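Type II restriction enzyme SfiI (PDB 2EZV) recognises the interrupted DNA sequence GGCCNNNNNGGCC as a tetramer and cuts it to leave fragments with 5'-phosphate ends. Local coordinates at residues D[55-60]-D[161-166]. Numbering follows the deposited sequence.
Sequences EDITQY and VHFYYR. With nucleotides of chain A.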
loop_
_atom_site.group_PDB
_atom_site.type_symbol
_atom_site.label_atom_id
_atom_site.label_comp_id
_atom_site.label_asym_id
_atom_site.label_seq_id
_atom_site.Cartn_x
_atom_site.Cartn_y
_atom_site.Cartn_z
ATOM N N GLU D 55 -14.425 3.161 -15.528
ATOM C CA GLU D 55 -13.117 2.565 -15.292
ATOM C C GLU D 55 -12.499 3.051 -13.993
ATOM O O GLU D 55 -12.016 2.251 -13.203
ATOM C CB GLU D 55 -12.195 2.864 -16.471
ATOM C CG GLU D 55 -12.720 2.270 -17.756
ATOM C CD GLU D 55 -12.047 2.826 -18.990
ATOM O OE1 GLU D 55 -11.829 4.050 -19.059
ATOM O OE2 GLU D 55 -11.755 2.038 -19.902
ATOM N N ASP D 56 -12.529 4.359 -13.768
ATOM C CA ASP D 56 -11.966 4.922 -12.554
ATOM C C ASP D 56 -12.675 4.429 -11.293
ATOM O O ASP D 56 -12.013 4.073 -10.320
ATOM C CB ASP D 56 -11.989 6.454 -12.617
ATOM C CG ASP D 56 -10.951 7.015 -13.582
ATOM O OD1 ASP D 56 -10.122 6.223 -14.096
ATOM O OD2 ASP D 56 -10.954 8.244 -13.821
ATOM N N ILE D 57 -14.011 4.415 -11.314
ATOM C CA ILE D 57 -14.803 3.952 -10.179
ATOM C C ILE D 57 -14.354 2.534 -9.831
ATOM O O ILE D 57 -14.019 2.230 -8.679
ATOM C CB ILE D 57 -16.308 3.870 -10.512
ATOM C CG1 ILE D 57 -16.846 5.221 -10.986
ATOM C CG2 ILE D 57 -17.071 3.407 -9.289
ATOM C CD1 ILE D 57 -17.062 6.229 -9.897
ATOM N N THR D 58 -14.364 1.677 -10.847
ATOM C CA THR D 58 -13.976 0.281 -10.708
ATOM C C THR D 58 -12.597 0.149 -10.075
ATOM O O THR D 58 -12.399 -0.631 -9.142
ATOM C CB THR D 58 -13.937 -0.417 -12.080
ATOM O OG1 THR D 58 -15.253 -0.437 -12.644
ATOM C CG2 THR D 58 -13.420 -1.842 -11.944
ATOM N N GLN D 59 -11.638 0.900 -10.607
ATOM C CA GLN D 59 -10.288 0.853 -10.087
ATOM C C GLN D 59 -10.205 1.256 -8.617
ATOM O O GLN D 59 -9.605 0.543 -7.815
ATOM C CB GLN D 59 -9.354 1.750 -10.902
ATOM C CG GLN D 59 -7.992 1.902 -10.236
ATOM C CD GLN D 59 -7.009 2.737 -11.029
ATOM O OE1 GLN D 59 -6.009 3.200 -10.489
ATOM N NE2 GLN D 59 -7.279 2.921 -12.312
ATOM N N TYR D 60 -10.794 2.398 -8.271
ATOM C CA TYR D 60 -10.754 2.888 -6.893
ATOM C C TYR D 60 -11.441 1.925 -5.947
ATOM O O TYR D 60 -11.013 1.745 -4.808
ATOM C CB TYR D 60 -11.411 4.265 -6.786
ATOM C CG TYR D 60 -10.658 5.363 -7.500
ATOM C CD1 TYR D 60 -11.337 6.437 -8.078
ATOM C CD2 TYR D 60 -9.267 5.344 -7.585
ATOM C CE1 TYR D 60 -10.651 7.465 -8.721
ATOM C CE2 TYR D 60 -8.570 6.367 -8.222
ATOM C CZ TYR D 60 -9.270 7.423 -8.787
ATOM O OH TYR D 60 -8.589 8.442 -9.417
ATOM N N VAL D 161 -17.646 -5.375 -14.719
ATOM C CA VAL D 161 -18.446 -4.492 -13.879
ATOM C C VAL D 161 -19.217 -3.640 -14.882
ATOM O O VAL D 161 -18.627 -2.884 -15.650
ATOM C CB VAL D 161 -17.546 -3.614 -12.998
ATOM C CG1 VAL D 161 -18.355 -2.929 -11.951
ATOM C CG2 VAL D 161 -16.483 -4.467 -12.350
ATOM N N HIS D 162 -20.536 -3.785 -14.872
ATOM C CA HIS D 162 -21.423 -3.098 -15.809
ATOM C C HIS D 162 -22.263 -2.011 -15.141
ATOM O O HIS D 162 -23.208 -2.292 -14.397
ATOM C CB HIS D 162 -22.312 -4.157 -16.467
ATOM C CG HIS D 162 -23.275 -3.623 -17.474
ATOM N ND1 HIS D 162 -24.379 -2.874 -17.127
ATOM C CD2 HIS D 162 -23.327 -3.773 -18.818
ATOM C CE1 HIS D 162 -25.072 -2.588 -18.214
ATOM N NE2 HIS D 162 -24.456 -3.123 -19.253
ATOM N N PHE D 163 -21.908 -0.761 -15.413
ATOM C CA PHE D 163 -22.625 0.363 -14.836
ATOM C C PHE D 163 -23.859 0.724 -15.666
ATOM O O PHE D 163 -23.755 1.344 -16.722
ATOM C CB PHE D 163 -21.684 1.570 -14.716
ATOM C CG PHE D 163 -20.493 1.323 -13.829
ATOM C CD1 PHE D 163 -19.476 0.456 -14.228
ATOM C CD2 PHE D 163 -20.400 1.932 -12.584
ATOM C CE1 PHE D 163 -18.390 0.200 -13.398
ATOM C CE2 PHE D 163 -19.315 1.679 -11.747
ATOM C CZ PHE D 163 -18.310 0.812 -12.155
ATOM N N TYR D 164 -25.021 0.304 -15.173
ATOM C CA TYR D 164 -26.302 0.564 -15.816
ATOM C C TYR D 164 -26.789 1.941 -15.372
ATOM O O TYR D 164 -27.082 2.155 -14.192
ATOM C CB TYR D 164 -27.304 -0.508 -15.396
ATOM C CG TYR D 164 -28.729 -0.210 -15.774
ATOM C CD1 TYR D 164 -29.727 -0.166 -14.805
ATOM C CD2 TYR D 164 -29.085 0.028 -17.105
ATOM C CE1 TYR D 164 -31.046 0.106 -15.143
ATOM C CE2 TYR D 164 -30.400 0.302 -17.457
ATOM C CZ TYR D 164 -31.378 0.339 -16.472
ATOM O OH TYR D 164 -32.689 0.601 -16.807
ATOM N N TYR D 165 -26.884 2.874 -16.312
ATOM C CA TYR D 165 -27.309 4.227 -15.956
ATOM C C TYR D 165 -28.264 4.845 -16.973
ATOM O O TYR D 165 -28.603 4.238 -17.991
ATOM C CB TYR D 165 -26.077 5.132 -15.839
ATOM C CG TYR D 165 -25.559 5.554 -17.192
ATOM C CD1 TYR D 165 -25.892 6.797 -17.725
ATOM C CD2 TYR D 165 -24.829 4.667 -17.989
ATOM C CE1 TYR D 165 -25.524 7.144 -19.020
ATOM C CE2 TYR D 165 -24.452 5.005 -19.288
ATOM C CZ TYR D 165 -24.807 6.243 -19.796
ATOM O OH TYR D 165 -24.469 6.581 -21.086
ATOM N N ARG D 166 -28.670 6.075 -16.684
ATOM C CA ARG D 166 -29.546 6.845 -17.554
ATOM C C ARG D 166 -28.957 8.248 -17.707
ATOM O O ARG D 166 -28.456 8.821 -16.745
ATOM C CB ARG D 166 -30.942 6.957 -16.945
ATOM C CG ARG D 166 -31.888 7.813 -17.762
ATOM C CD ARG D 166 -33.201 8.015 -17.016
ATOM N NE ARG D 166 -34.159 8.836 -17.757
ATOM C CZ ARG D 166 -34.815 8.436 -18.842
ATOM N NH1 ARG D 166 -34.623 7.215 -19.333
ATOM N NH2 ARG D 166 -35.677 9.259 -19.430
ATOM P P DG A 15 -24.927 3.726 -24.121
ATOM O OP1 DG A 15 -24.843 4.423 -22.811
ATOM O OP2 DG A 15 -25.488 2.354 -24.188
ATOM O "O5'" DG A 15 -25.746 4.663 -25.119
ATOM C "C5'" DG A 15 -25.270 5.971 -25.444
ATOM C "C4'" DG A 15 -25.992 6.530 -26.651
ATOM O "O4'" DG A 15 -25.665 5.746 -27.829
ATOM C "C3'" DG A 15 -27.512 6.444 -26.526
ATOM O "O3'" DG A 15 -28.129 7.499 -27.283
ATOM C "C2'" DG A 15 -27.813 5.078 -27.116
ATOM C "C1'" DG A 15 -26.802 4.994 -28.248
ATOM N N9 DG A 15 -26.361 3.645 -28.597
ATOM C C8 DG A 15 -25.877 2.694 -27.737
ATOM N N7 DG A 15 -25.551 1.580 -28.334
ATOM C C5 DG A 15 -25.842 1.807 -29.671
ATOM C C6 DG A 15 -25.699 0.954 -30.802
ATOM O O6 DG A 15 -25.269 -0.204 -30.848
ATOM N N1 DG A 15 -26.116 1.579 -31.971
ATOM C C2 DG A 15 -26.607 2.856 -32.049
ATOM N N2 DG A 15 -26.953 3.270 -33.279
ATOM N N3 DG A 15 -26.748 3.665 -31.003
ATOM C C4 DG A 15 -26.347 3.077 -29.853
#
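Segment 55-60 of helix 49-62, with T58 and I57, crosses segment 161-166 of strand 151-167, with V161 and F163, at 129° between their N-to-C directions; the axes come within 9.9 Å. This is helix-on-sheet packing in the PDDEXK nuclease fold. The strand pairs in parallel with strand 93-104, whose D100 and A101 help bind calcium. The nearest CA atoms are those of T58 and V161, 7.3 Å apart. F163 gives the largest share of the contact, with T58 next. F163 CB points toward the helix, and CG anti to the carbonyl carbon (chi1 -61°) carries the ring on to T58 and I57. T58 OG1 meets the ring edge near its plane, 3.3 Å from F163 CE1. That hydroxyl also hydrogen-bonds A54 O, one turn back. I57 CG2 comes in obliquely at 3.8 Å from F163 CE2, while the I57 side chain also touches helix 10-41. With an alanine at F163 the ring is gone, and I57 CG2 and T58 OG1 would probably face a gap on the strand side. V161 meets T58 tip to tip, with V161 CG2 4.1 Å from T58 CG2. Farther along, the strand reaches DNA. Y165 OH gives a weak hydrogen bond, 2.8 Å, to OP1 of DG15 of chain A.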